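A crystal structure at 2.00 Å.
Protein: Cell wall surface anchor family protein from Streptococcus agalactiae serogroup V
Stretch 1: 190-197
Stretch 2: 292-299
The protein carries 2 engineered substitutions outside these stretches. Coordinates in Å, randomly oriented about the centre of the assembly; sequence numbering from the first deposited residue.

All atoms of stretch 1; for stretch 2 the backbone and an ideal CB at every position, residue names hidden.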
# COMPACT_ATOMS: atom_id res chain seq x y z
N THR A 190 20.24 -20.44 9.75
CA THR A 190 19.14 -20.89 8.90
C THR A 190 19.02 -19.97 7.68
O THR A 190 18.93 -18.74 7.85
CB THR A 190 17.82 -20.90 9.65
OG1 THR A 190 17.93 -21.77 10.79
CG2 THR A 190 16.68 -21.37 8.76
N SER A 191 19.06 -20.56 6.47
CA SER A 191 18.94 -19.77 5.23
C SER A 191 17.63 -18.99 5.22
O SER A 191 16.64 -19.40 5.82
CB SER A 191 18.97 -20.67 3.98
OG SER A 191 17.77 -21.40 3.89
N TYR A 192 17.61 -17.87 4.50
CA TYR A 192 16.37 -17.12 4.38
C TYR A 192 15.23 -17.96 3.76
O TYR A 192 14.08 -17.84 4.18
CB TYR A 192 16.60 -15.80 3.62
CG TYR A 192 17.44 -14.82 4.38
CD1 TYR A 192 17.02 -14.35 5.65
CD2 TYR A 192 18.65 -14.31 3.84
CE1 TYR A 192 17.79 -13.43 6.38
CE2 TYR A 192 19.42 -13.36 4.57
CZ TYR A 192 18.97 -12.94 5.83
OH TYR A 192 19.65 -12.04 6.57
N GLN A 193 15.56 -18.82 2.79
CA GLN A 193 14.53 -19.69 2.21
C GLN A 193 13.91 -20.60 3.28
O GLN A 193 12.69 -20.71 3.38
CB GLN A 193 15.04 -20.51 1.02
CG GLN A 193 13.91 -21.30 0.31
CD GLN A 193 12.83 -20.39 -0.30
OE1 GLN A 193 13.14 -19.52 -1.10
NE2 GLN A 193 11.57 -20.60 0.09
N ASN A 194 14.75 -21.25 4.09
CA ASN A 194 14.22 -22.07 5.16
C ASN A 194 13.48 -21.25 6.22
O ASN A 194 12.53 -21.72 6.82
CB ASN A 194 15.32 -22.94 5.79
CG ASN A 194 15.79 -24.08 4.87
OD1 ASN A 194 15.02 -24.57 4.03
ND2 ASN A 194 17.05 -24.51 5.01
N GLN A 195 13.91 -20.00 6.44
CA GLN A 195 13.19 -19.13 7.39
C GLN A 195 11.80 -18.83 6.84
O GLN A 195 10.82 -18.92 7.55
CB GLN A 195 13.96 -17.82 7.65
CG GLN A 195 15.24 -17.99 8.46
CD GLN A 195 15.76 -16.65 8.95
OE1 GLN A 195 14.98 -15.78 9.36
NE2 GLN A 195 17.06 -16.47 8.88
N PHE A 196 11.74 -18.53 5.56
CA PHE A 196 10.47 -18.17 4.89
C PHE A 196 9.51 -19.35 4.96
O PHE A 196 8.36 -19.23 5.44
CB PHE A 196 10.78 -17.80 3.44
CG PHE A 196 9.57 -17.37 2.63
CD1 PHE A 196 9.07 -16.07 2.72
CD2 PHE A 196 8.98 -18.26 1.71
CE1 PHE A 196 7.99 -15.67 1.94
CE2 PHE A 196 7.90 -17.88 0.95
CZ PHE A 196 7.39 -16.58 1.06
N ASN A 197 10.00 -20.49 4.51
CA ASN A 197 9.30 -21.78 4.65
C ASN A 197 8.76 -22.07 6.05
O ASN A 197 7.64 -22.56 6.16
CB ASN A 197 10.19 -22.94 4.18
CG ASN A 197 10.46 -22.88 2.70
OD1 ASN A 197 9.84 -22.10 1.98
ND2 ASN A 197 11.38 -23.73 2.22
N UNK A 292 22.88 -8.89 0.01
CA UNK A 292 21.51 -9.35 -0.20
C UNK A 292 21.43 -10.87 0.01
O UNK A 292 22.43 -11.59 -0.13
CB UNK A 292 21.03 -8.97 -1.60
N UNK A 293 20.24 -11.35 0.37
CA UNK A 293 19.96 -12.76 0.53
C UNK A 293 20.37 -13.57 -0.71
O UNK A 293 20.10 -13.16 -1.85
CB UNK A 293 18.47 -12.96 0.82
N UNK A 294 21.03 -14.69 -0.50
CA UNK A 294 21.41 -15.59 -1.59
C UNK A 294 20.38 -16.70 -1.74
O UNK A 294 20.53 -17.63 -2.58
CB UNK A 294 22.80 -16.18 -1.34
N UNK A 295 19.33 -16.66 -0.93
CA UNK A 295 18.22 -17.60 -1.17
C UNK A 295 16.90 -16.86 -1.42
O UNK A 295 16.71 -16.31 -2.48
CB UNK A 295 18.06 -18.55 0.02
N UNK A 296 15.99 -16.87 -0.45
CA UNK A 296 14.69 -16.25 -0.66
C UNK A 296 14.89 -14.74 -0.81
O UNK A 296 15.65 -14.15 -0.01
CB UNK A 296 13.73 -16.57 0.49
N UNK A 297 14.20 -14.15 -1.80
CA UNK A 297 14.21 -12.69 -2.02
C UNK A 297 12.81 -12.14 -2.25
O UNK A 297 12.05 -12.65 -3.11
CB UNK A 297 15.10 -12.34 -3.22
N UNK A 298 12.45 -11.12 -1.48
CA UNK A 298 11.18 -10.40 -1.69
C UNK A 298 11.49 -9.31 -2.71
O UNK A 298 12.41 -8.53 -2.50
CB UNK A 298 10.62 -9.82 -0.39
N UNK A 299 10.75 -9.26 -3.82
CA UNK A 299 11.08 -8.33 -4.93
C UNK A 299 9.94 -7.41 -5.33
O UNK A 299 10.12 -6.50 -6.16
CB UNK A 299 11.51 -9.13 -6.16

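Stretch 1 enters a helix at Tyr192, with Ser191 as N-cap: Ser191 OG accepts from Asn194 N at 3.0 Å. The backbone amides of Tyr192 and Gln193, in the first turn, have no partner within the helix, so an acceptor brought up by stretch 2 would be welcome there. Stretch 2 passes this end without regular secondary structure and comes nearest where the CA atoms of Gln193 and position 296 lie 4.5 Å apart.

At position 292 the CA-to-CB bond points away and nothing of stretch 1 lies within 5.5 Å of the ideal CB. Stretch 1 sets no preference, and the residue is Val292.

Position 293 points toward the helix, and its ideal CB is already 3.3 Å from Tyr192 CD2. So tight an approach favours a small side chain, such as glycine, alanine or serine. The residue is Ser293, with chi1 in the t well. Ser293 OG lies 3.3 Å from Tyr192 CD2, oblique to the ring, and bonds within its own stretch: Ser293 OG donates to the backbone O of position 296 at 2.5 Å and accepts from the backbone N of position 295 at 3.1 Å, tying position 293 to the backbone of positions 295 and 296.

Position 294 points sideways into space free of stretch 1, where many residues would do; it is Ala294.

At position 295 the ideal CB points toward the helix start, 3.7 Å from Gln193 CB and 4.6 Å from both Tyr192 N and Ser191 CB. A short side chain with an acceptor would suit the free amides: serine, threonine, asparagine or aspartate. The unusual phi/psi of -121/-106 does not by itself select among these. The deposited Thr295, in the p rotamer, places Thr295 OG1 2.8 Å from Gln193 N and accepts its hydrogen bond. Tyr192 N is also near Thr295 OG1, at 3.3 Å, but the angle is too poor for a bond.

Position 296 points toward the helix as well, its ideal CB 3.4 Å from Gln193 OE1, 3.9 Å from Tyr192 C and 4.4 Å from Phe196 CB. The Phe196 ring lies farther along, so a long side chain with an aliphatic stem, such as methionine, lysine or arginine, could reach it, and a cation would gain from the ring's electrons. It is Lys296, which has the largest covered area of the stretch. Lys296 CD passes 3.4 Å from Gln193 OE1, Lys296 CE sits over the Phe196 face, 3.8 Å from the ring centroid, and Lys296 NZ, 4.2 Å from that centroid, makes a cation-pi contact. A water accepts from both Lys296 NZ (2.7 Å) and Gln193 NE2 (3.3 Å), linking the two side chains.

Position 297 points away, leaving the choice open; it is Gln297.

Position 298 points sideways, with nothing of stretch 1 within 5.5 Å of its ideal CB, but a branched or longer apolar chain could turn back toward Phe196. Ile298 does so, with Ile298 CD1 4.2 Å from Phe196 CE1.

Position 299 is out of reach of stretch 1 and is Lys299.

Stretch 2, residues 292-299: VSATKQIK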
# COMPACT_ATOMS: atom_id res chain seq x y z
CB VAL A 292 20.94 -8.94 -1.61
CG1 VAL A 292 21.58 -9.73 -2.77
CG2 VAL A 292 19.44 -9.14 -1.63
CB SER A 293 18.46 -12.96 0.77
OG SER A 293 18.09 -14.32 0.59
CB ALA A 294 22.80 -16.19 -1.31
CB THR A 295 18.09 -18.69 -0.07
OG1 THR A 295 17.79 -18.07 1.19
CG2 THR A 295 19.36 -19.53 0.06
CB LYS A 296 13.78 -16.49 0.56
CG LYS A 296 12.36 -15.87 0.46
CD LYS A 296 11.54 -16.54 -0.67
CE LYS A 296 10.44 -15.65 -1.15
NZ LYS A 296 9.49 -16.26 -2.14
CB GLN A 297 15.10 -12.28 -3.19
CG GLN A 297 16.62 -12.44 -2.98
CD GLN A 297 17.42 -12.12 -4.24
OE1 GLN A 297 18.65 -11.96 -4.20
NE2 GLN A 297 16.74 -12.02 -5.36
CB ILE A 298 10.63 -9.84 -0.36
CG1 ILE A 298 10.47 -10.95 0.69
CG2 ILE A 298 9.35 -9.02 -0.56
CD1 ILE A 298 9.44 -12.03 0.35
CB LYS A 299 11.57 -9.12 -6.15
CG LYS A 299 12.80 -10.01 -5.89
CD LYS A 299 12.97 -11.08 -6.97
CE LYS A 299 14.43 -11.41 -7.15
NZ LYS A 299 14.71 -12.90 -7.25
O HOH W 1 9.51 -18.97 -1.83
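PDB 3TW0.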